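Local atomic coordinates of protein Niban 2 (Homo sapiens, PDB entry 7CTP), a protein that may suppress apoptosis and promote melanoma cell invasion, the piece described here carrying its PH domain and much of its helical body. Residues G96-E101 and V110-V115; V69-L74 and N86-V91; D33-A38 and G205-D210. All blocks are in the same frame, centred on the assembly; numbering follows the deposited sequence.

Interaction 1. Residues G96-E101 and V110-V115; sequences GLVLYE and VPPRAV
The ring of Tyr100 meets Pro112 over one face and the backbone of Val110 at its rim. Pro112 CB stands 3.8 Å above the ring plane, offset toward the rim, in a CH-pi contact, and the two side chains lie side by side, pointing the same way. In the ring plane, Val110 O approaches the edge at Tyr100 CE2, 3.3 Å away. Pro112 CB also meets Val98 CG1 at 3.5 Å, a tight pair; that methyl is anti to the backbone N (chi1 -173°).

Directly after Pro112 the chain makes a classic beta bulge, Arg113 and Ala114 both facing Leu99. Leu99 O takes the N-H of Arg113 at 2.7 Å and, weakly, that of Ala114, while Leu99 N donates to Ala114 O at 3.1 Å in a nearly straight bond (170°). At the far end, Glu101 OE1 and Arg113 NH1 form a long salt bridge of 3.5 Å, carboxylate and guanidinium planes 58° apart.

Here the short strand 114-116 forms an outermost strand of the PH-domain sheet, beside strand 97-100, which bonds on to strand 84-91. Tyr106 of helix 103-107 meets the Tyr100 ring edge-to-face, and Leu99 reaches Phe171 of strand 169-173.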
# COMPACT_ATOMS: atom_id res chain seq x y z
N GLY A 96 -13.73 -0.54 7.27
CA GLY A 96 -14.56 0.52 6.74
C GLY A 96 -14.92 1.50 7.84
O GLY A 96 -14.79 1.22 9.03
N LEU A 97 -15.34 2.69 7.44
CA LEU A 97 -15.85 3.67 8.39
C LEU A 97 -17.34 3.83 8.11
O LEU A 97 -17.73 4.30 7.04
CB LEU A 97 -15.11 5.00 8.27
CG LEU A 97 -15.63 6.16 9.12
CD1 LEU A 97 -15.60 5.79 10.61
CD2 LEU A 97 -14.82 7.41 8.85
N VAL A 98 -18.18 3.41 9.06
CA VAL A 98 -19.62 3.31 8.87
C VAL A 98 -20.31 4.31 9.79
O VAL A 98 -20.12 4.27 11.01
CB VAL A 98 -20.12 1.88 9.13
CG1 VAL A 98 -21.56 1.77 8.76
CG2 VAL A 98 -19.28 0.89 8.35
N LEU A 99 -21.14 5.18 9.21
CA LEU A 99 -21.80 6.25 9.94
C LEU A 99 -23.31 6.01 9.95
O LEU A 99 -23.94 5.89 8.89
CB LEU A 99 -21.48 7.60 9.31
CG LEU A 99 -20.00 7.90 9.06
CD1 LEU A 99 -19.82 9.23 8.34
CD2 LEU A 99 -19.23 7.89 10.36
N TYR A 100 -23.89 5.95 11.15
CA TYR A 100 -25.33 5.86 11.36
C TYR A 100 -25.84 7.17 11.95
O TYR A 100 -25.08 7.95 12.52
CB TYR A 100 -25.68 4.71 12.31
CG TYR A 100 -25.30 3.35 11.80
CD1 TYR A 100 -24.02 2.85 12.00
CD2 TYR A 100 -26.22 2.55 11.14
CE1 TYR A 100 -23.66 1.59 11.55
CE2 TYR A 100 -25.88 1.29 10.68
CZ TYR A 100 -24.60 0.82 10.89
OH TYR A 100 -24.23 -0.43 10.43
N GLU A 101 -27.16 7.40 11.82
CA GLU A 101 -27.75 8.63 12.35
C GLU A 101 -27.48 8.75 13.85
O GLU A 101 -27.05 9.80 14.33
CB GLU A 101 -29.25 8.66 12.05
CG GLU A 101 -29.95 9.95 12.50
CD GLU A 101 -31.27 10.19 11.79
OE1 GLU A 101 -31.66 11.36 11.62
OE2 GLU A 101 -31.92 9.20 11.40
N VAL A 110 -31.22 -0.07 11.38
CA VAL A 110 -31.43 0.89 10.29
C VAL A 110 -30.19 0.93 9.41
O VAL A 110 -29.06 0.79 9.93
CB VAL A 110 -31.75 2.28 10.86
CG1 VAL A 110 -32.17 3.24 9.75
CG2 VAL A 110 -32.86 2.17 11.85
N PRO A 111 -30.33 1.07 8.10
CA PRO A 111 -29.17 1.18 7.20
C PRO A 111 -28.22 2.28 7.64
O PRO A 111 -28.64 3.28 8.24
CB PRO A 111 -29.80 1.53 5.85
CG PRO A 111 -31.18 0.98 5.92
CD PRO A 111 -31.60 0.95 7.35
N PRO A 112 -26.92 2.15 7.33
CA PRO A 112 -26.00 3.25 7.58
C PRO A 112 -26.21 4.39 6.59
O PRO A 112 -26.68 4.19 5.46
CB PRO A 112 -24.62 2.61 7.39
CG PRO A 112 -24.86 1.47 6.47
CD PRO A 112 -26.24 0.96 6.80
N ARG A 113 -25.85 5.59 7.02
CA ARG A 113 -25.91 6.76 6.15
C ARG A 113 -24.72 6.83 5.19
O ARG A 113 -24.81 7.51 4.16
CB ARG A 113 -25.97 8.04 6.98
CG ARG A 113 -27.27 8.25 7.76
CD ARG A 113 -28.47 8.39 6.83
NE ARG A 113 -29.65 8.91 7.51
CZ ARG A 113 -29.93 10.20 7.67
NH1 ARG A 113 -31.03 10.58 8.30
NH2 ARG A 113 -29.09 11.12 7.20
N ALA A 114 -23.63 6.13 5.49
CA ALA A 114 -22.42 6.17 4.67
C ALA A 114 -21.54 4.98 5.05
O ALA A 114 -21.50 4.59 6.21
CB ALA A 114 -21.65 7.49 4.88
N VAL A 115 -20.84 4.43 4.06
CA VAL A 115 -19.84 3.38 4.27
C VAL A 115 -18.59 3.81 3.51
O VAL A 115 -18.61 3.86 2.28
CB VAL A 115 -20.32 2.00 3.80
CG1 VAL A 115 -19.23 0.97 4.02
CG2 VAL A 115 -21.59 1.59 4.54

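Interaction 2. Residues V69-L74 and N86-V91; sequences VFSGNL and NRFSLV
The first beta hairpin of the PH domain pairs strand 70-74 with strand 86-91, two antiparallel segments whose axes approach to 4.6 Å, with Val69 just ahead of the first. Phe70-Val91, Gly72-Ser89 and Leu74-Arg87 are hydrogen-bonded pairs, with Ser71-Leu90 and Asn73-Phe88 as non-hydrogen-bonded pairs between them. The regular pattern breaks at a classic beta bulge, where Val69 and Phe70 both face Val91. Val69 N gives its hydrogen to Val91 O at 2.7 Å, and Val91 N returns one to Phe70 O at 2.8 Å. Beside the bulge, Val69 CB packs on Val91 CG1 at 3.7 Å.

On the face bearing Ser71, Asn73, Phe88 and Leu90, the Phe88 side chain leans across to the partner strand. Its CG is anti to the backbone N (chi1 -180°), and CZ comes to 3.6 Å from Ser71 CB. Asn73 OD1 lies in the ring plane, 3.6 Å from Phe88 CD1 at the edge; the amide and ring planes are 72° apart. Asn86 OD1 reaches Asn73 CB from the partner strand. On the other face Leu74 CD1 touches Ser89 CB at 3.9 Å, and Trp182 of helix 176-194 packs on both residues.

An amide oxygen at a ring edge faces the slightly positive C-H rim, probably a mildly favourable arrangement. Ser89 OG, by contrast, is buried with no modelled partner; its hydroxyl adds no polar bond, and main-chain bonds join the strands here.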
# COMPACT_ATOMS: atom_id res chain seq x y z
N VAL A 69 -14.05 -3.07 15.36
CA VAL A 69 -12.76 -2.53 15.80
C VAL A 69 -12.96 -1.42 16.82
O VAL A 69 -12.25 -1.35 17.83
CB VAL A 69 -11.94 -2.05 14.59
CG1 VAL A 69 -10.64 -1.39 15.06
CG2 VAL A 69 -11.63 -3.21 13.66
N PHE A 70 -13.92 -0.52 16.57
CA PHE A 70 -14.14 0.61 17.45
C PHE A 70 -15.46 1.28 17.06
O PHE A 70 -15.92 1.16 15.92
CB PHE A 70 -12.97 1.60 17.39
CG PHE A 70 -13.06 2.71 18.39
CD1 PHE A 70 -12.95 2.44 19.74
CD2 PHE A 70 -13.22 4.02 17.98
CE1 PHE A 70 -13.02 3.46 20.67
CE2 PHE A 70 -13.30 5.04 18.91
CZ PHE A 70 -13.20 4.76 20.25
N SER A 71 -16.06 1.98 18.02
CA SER A 71 -17.27 2.73 17.74
C SER A 71 -17.39 3.85 18.75
O SER A 71 -16.79 3.81 19.83
CB SER A 71 -18.52 1.83 17.79
OG SER A 71 -18.73 1.34 19.10
N GLY A 72 -18.17 4.87 18.40
CA GLY A 72 -18.38 6.00 19.28
C GLY A 72 -19.13 7.07 18.53
O GLY A 72 -19.30 7.01 17.31
N ASN A 73 -19.59 8.06 19.29
CA ASN A 73 -20.32 9.17 18.69
C ASN A 73 -19.36 10.25 18.22
O ASN A 73 -18.35 10.53 18.87
CB ASN A 73 -21.32 9.76 19.68
CG ASN A 73 -22.45 8.80 20.02
OD1 ASN A 73 -22.91 8.04 19.17
ND2 ASN A 73 -22.89 8.83 21.27
N LEU A 74 -19.69 10.84 17.07
CA LEU A 74 -18.93 11.93 16.47
C LEU A 74 -19.91 12.98 15.97
O LEU A 74 -21.08 12.70 15.73
CB LEU A 74 -18.10 11.46 15.27
CG LEU A 74 -17.02 10.41 15.48
CD1 LEU A 74 -16.20 10.19 14.22
CD2 LEU A 74 -16.15 10.88 16.61
N ASN A 86 -24.77 14.85 15.00
CA ASN A 86 -24.20 13.68 15.64
C ASN A 86 -24.32 12.49 14.70
O ASN A 86 -25.28 12.38 13.94
CB ASN A 86 -24.90 13.36 16.96
CG ASN A 86 -24.47 12.02 17.54
OD1 ASN A 86 -23.46 11.92 18.23
ND2 ASN A 86 -25.23 10.97 17.24
N ARG A 87 -23.31 11.62 14.74
CA ARG A 87 -23.37 10.36 14.02
C ARG A 87 -22.75 9.28 14.88
O ARG A 87 -21.69 9.50 15.49
CB ARG A 87 -22.64 10.44 12.66
CG ARG A 87 -23.35 11.24 11.60
CD ARG A 87 -24.44 10.44 10.92
NE ARG A 87 -25.16 11.23 9.93
CZ ARG A 87 -26.19 12.03 10.21
NH1 ARG A 87 -26.61 12.15 11.46
NH2 ARG A 87 -26.78 12.71 9.23
N PHE A 88 -23.41 8.14 14.97
CA PHE A 88 -22.78 6.96 15.55
C PHE A 88 -21.85 6.37 14.50
O PHE A 88 -22.30 5.99 13.41
CB PHE A 88 -23.81 5.93 16.00
CG PHE A 88 -23.20 4.70 16.61
CD1 PHE A 88 -22.47 4.79 17.78
CD2 PHE A 88 -23.33 3.47 15.99
CE1 PHE A 88 -21.89 3.65 18.34
CE2 PHE A 88 -22.76 2.33 16.55
CZ PHE A 88 -22.04 2.42 17.72
N SER A 89 -20.56 6.33 14.81
CA SER A 89 -19.54 5.96 13.85
C SER A 89 -18.92 4.64 14.28
O SER A 89 -18.53 4.48 15.44
CB SER A 89 -18.47 7.06 13.76
OG SER A 89 -17.27 6.55 13.21
N LEU A 90 -18.86 3.68 13.35
CA LEU A 90 -18.45 2.32 13.66
C LEU A 90 -17.40 1.86 12.67
O LEU A 90 -17.54 2.11 11.46
CB LEU A 90 -19.67 1.38 13.63
CG LEU A 90 -19.56 -0.06 14.16
CD1 LEU A 90 -20.93 -0.54 14.56
CD2 LEU A 90 -18.96 -1.01 13.13
N VAL A 91 -16.37 1.20 13.17
CA VAL A 91 -15.35 0.60 12.31
C VAL A 91 -15.49 -0.92 12.37
O VAL A 91 -15.09 -1.53 13.37
CB VAL A 91 -13.94 1.03 12.72
CG1 VAL A 91 -12.91 0.28 11.88
CG2 VAL A 91 -13.78 2.54 12.56

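Interaction 3. Residues D33-A38 and G205-D210; sequences DQYGVA and GPAFTD
Two helical turns, Asp33-Ala38 and Gly205-Asp210, pass with their axes 8.3 Å apart and their N-to-C directions at 140°, bringing the CA atoms of Tyr35 and Ala207 to 5.0 Å. This is a close helix-helix crossing built on small residues, the two helices running in roughly opposing directions, and it joins the long helix 10-48 to helix 204-218 in the helical body of the protein.

Ala207 is the central contact: its CB points toward the other helix and lies 3.8 Å from both Tyr35 CA and Ala38 CB. With only a methyl group at each of Ala207 and Ala38, the backbones can draw near. The Tyr35 ring flanks this point, its CD1 4.0 Å from Ala207 CB. The phenol OH is hydrogen-bonded to Gln297 OE1, beyond the pair.

Gln34 borders the apolar centre. Its CB rests against Ala207 O at 3.7 Å, and the chain bends at chi2 (-52°). The side chains of Gln34 and Asp210 cross at about a right angle, their amide and carboxylate planes 81° apart. No direct hydrogen bond joins the two segments. Asn534 ND2 binds Gln34 OE1, and Arg213 forms a salt bridge with Asp210 OD1. A single water links the two side chains, donating to Gln34 OE1 at 2.9 Å and to Asp210 OD2 at 3.1 Å.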
# COMPACT_ATOMS: atom_id res chain seq x y z
N ASP A 33 -0.04 -7.52 -21.65
CA ASP A 33 1.35 -7.84 -21.95
C ASP A 33 2.09 -8.30 -20.70
O ASP A 33 2.84 -9.28 -20.74
CB ASP A 33 2.05 -6.62 -22.56
CG ASP A 33 1.74 -6.44 -24.03
OD1 ASP A 33 1.15 -7.35 -24.65
OD2 ASP A 33 2.09 -5.36 -24.57
N GLN A 34 1.87 -7.62 -19.57
CA GLN A 34 2.58 -7.97 -18.34
C GLN A 34 2.12 -9.31 -17.78
O GLN A 34 2.90 -9.98 -17.09
CB GLN A 34 2.37 -6.90 -17.26
CG GLN A 34 3.20 -5.62 -17.42
CD GLN A 34 4.70 -5.88 -17.59
OE1 GLN A 34 5.32 -6.55 -16.77
NE2 GLN A 34 5.26 -5.36 -18.68
N TYR A 35 0.87 -9.71 -18.03
CA TYR A 35 0.31 -10.84 -17.30
C TYR A 35 1.12 -12.11 -17.52
O TYR A 35 1.46 -12.81 -16.56
CB TYR A 35 -1.15 -11.07 -17.70
CG TYR A 35 -1.88 -11.93 -16.70
CD1 TYR A 35 -2.47 -11.38 -15.57
CD2 TYR A 35 -1.93 -13.31 -16.85
CE1 TYR A 35 -3.13 -12.17 -14.64
CE2 TYR A 35 -2.57 -14.11 -15.93
CZ TYR A 35 -3.17 -13.53 -14.83
OH TYR A 35 -3.82 -14.33 -13.91
N GLY A 36 1.44 -12.41 -18.77
CA GLY A 36 2.18 -13.64 -19.04
C GLY A 36 3.61 -13.60 -18.53
O GLY A 36 4.19 -14.65 -18.22
N VAL A 37 4.19 -12.41 -18.44
CA VAL A 37 5.54 -12.28 -17.89
C VAL A 37 5.50 -12.57 -16.39
O VAL A 37 6.33 -13.31 -15.86
CB VAL A 37 6.11 -10.88 -18.18
CG1 VAL A 37 7.45 -10.68 -17.46
CG2 VAL A 37 6.25 -10.63 -19.69
N ALA A 38 4.52 -11.98 -15.69
CA ALA A 38 4.36 -12.26 -14.27
C ALA A 38 4.11 -13.74 -14.02
O ALA A 38 4.62 -14.31 -13.04
CB ALA A 38 3.21 -11.43 -13.70
N GLY A 205 -1.13 -9.59 -8.76
CA GLY A 205 -0.55 -8.43 -8.11
C GLY A 205 0.61 -7.82 -8.87
O GLY A 205 0.58 -6.65 -9.25
N PRO A 206 1.68 -8.61 -9.09
CA PRO A 206 2.82 -8.09 -9.86
C PRO A 206 2.46 -7.65 -11.27
O PRO A 206 3.01 -6.65 -11.75
CB PRO A 206 3.80 -9.27 -9.87
CG PRO A 206 3.46 -10.04 -8.65
CD PRO A 206 1.97 -9.93 -8.49
N ALA A 207 1.58 -8.37 -11.96
CA ALA A 207 1.18 -7.95 -13.30
C ALA A 207 0.52 -6.58 -13.25
O ALA A 207 0.81 -5.71 -14.08
CB ALA A 207 0.25 -8.98 -13.94
N PHE A 208 -0.35 -6.37 -12.27
CA PHE A 208 -1.04 -5.10 -12.18
C PHE A 208 -0.08 -3.96 -11.84
O PHE A 208 -0.08 -2.92 -12.50
CB PHE A 208 -2.17 -5.18 -11.16
CG PHE A 208 -2.96 -3.91 -11.06
CD1 PHE A 208 -3.98 -3.63 -11.96
CD2 PHE A 208 -2.65 -2.98 -10.09
CE1 PHE A 208 -4.69 -2.44 -11.86
CE2 PHE A 208 -3.35 -1.78 -10.00
CZ PHE A 208 -4.37 -1.52 -10.89
N THR A 209 0.73 -4.14 -10.80
CA THR A 209 1.55 -3.01 -10.37
C THR A 209 2.66 -2.71 -11.38
O THR A 209 3.01 -1.54 -11.59
CB THR A 209 2.11 -3.26 -8.98
OG1 THR A 209 2.89 -4.46 -8.99
CG2 THR A 209 0.98 -3.43 -7.99
N ASP A 210 3.21 -3.74 -12.03
CA ASP A 210 4.16 -3.50 -13.11
C ASP A 210 3.49 -2.81 -14.30
O ASP A 210 4.09 -1.93 -14.92
CB ASP A 210 4.83 -4.80 -13.56
CG ASP A 210 5.86 -5.31 -12.56
OD1 ASP A 210 6.48 -4.48 -11.86
OD2 ASP A 210 6.04 -6.54 -12.47
O HOH W 1 5.01 -8.49 -14.68

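In the fold
Interactions 1 and 2 belong to one antiparallel sheet of the PH domain, their centres about 9 Å apart. They meet where strands 84-91 and 97-100 run side by side, joined by backbone bonds of Leu90 with Val98 and Phe88 with Tyr100. In chain order interaction 2 closes before interaction 1 opens, and strands 70-77, 84-91, 97-100 and 114-116 lie in sequence across the sheet. Interaction 3 lies in the helical body, its centre about 36 Å from that of interaction 1 and 40 Å from that of interaction 2. Its helices 10-48 and 204-218, which precede and follow the sheet strands in the chain, pack together with nearest atoms about 20 Å from interaction 1 and 24 Å from interaction 2.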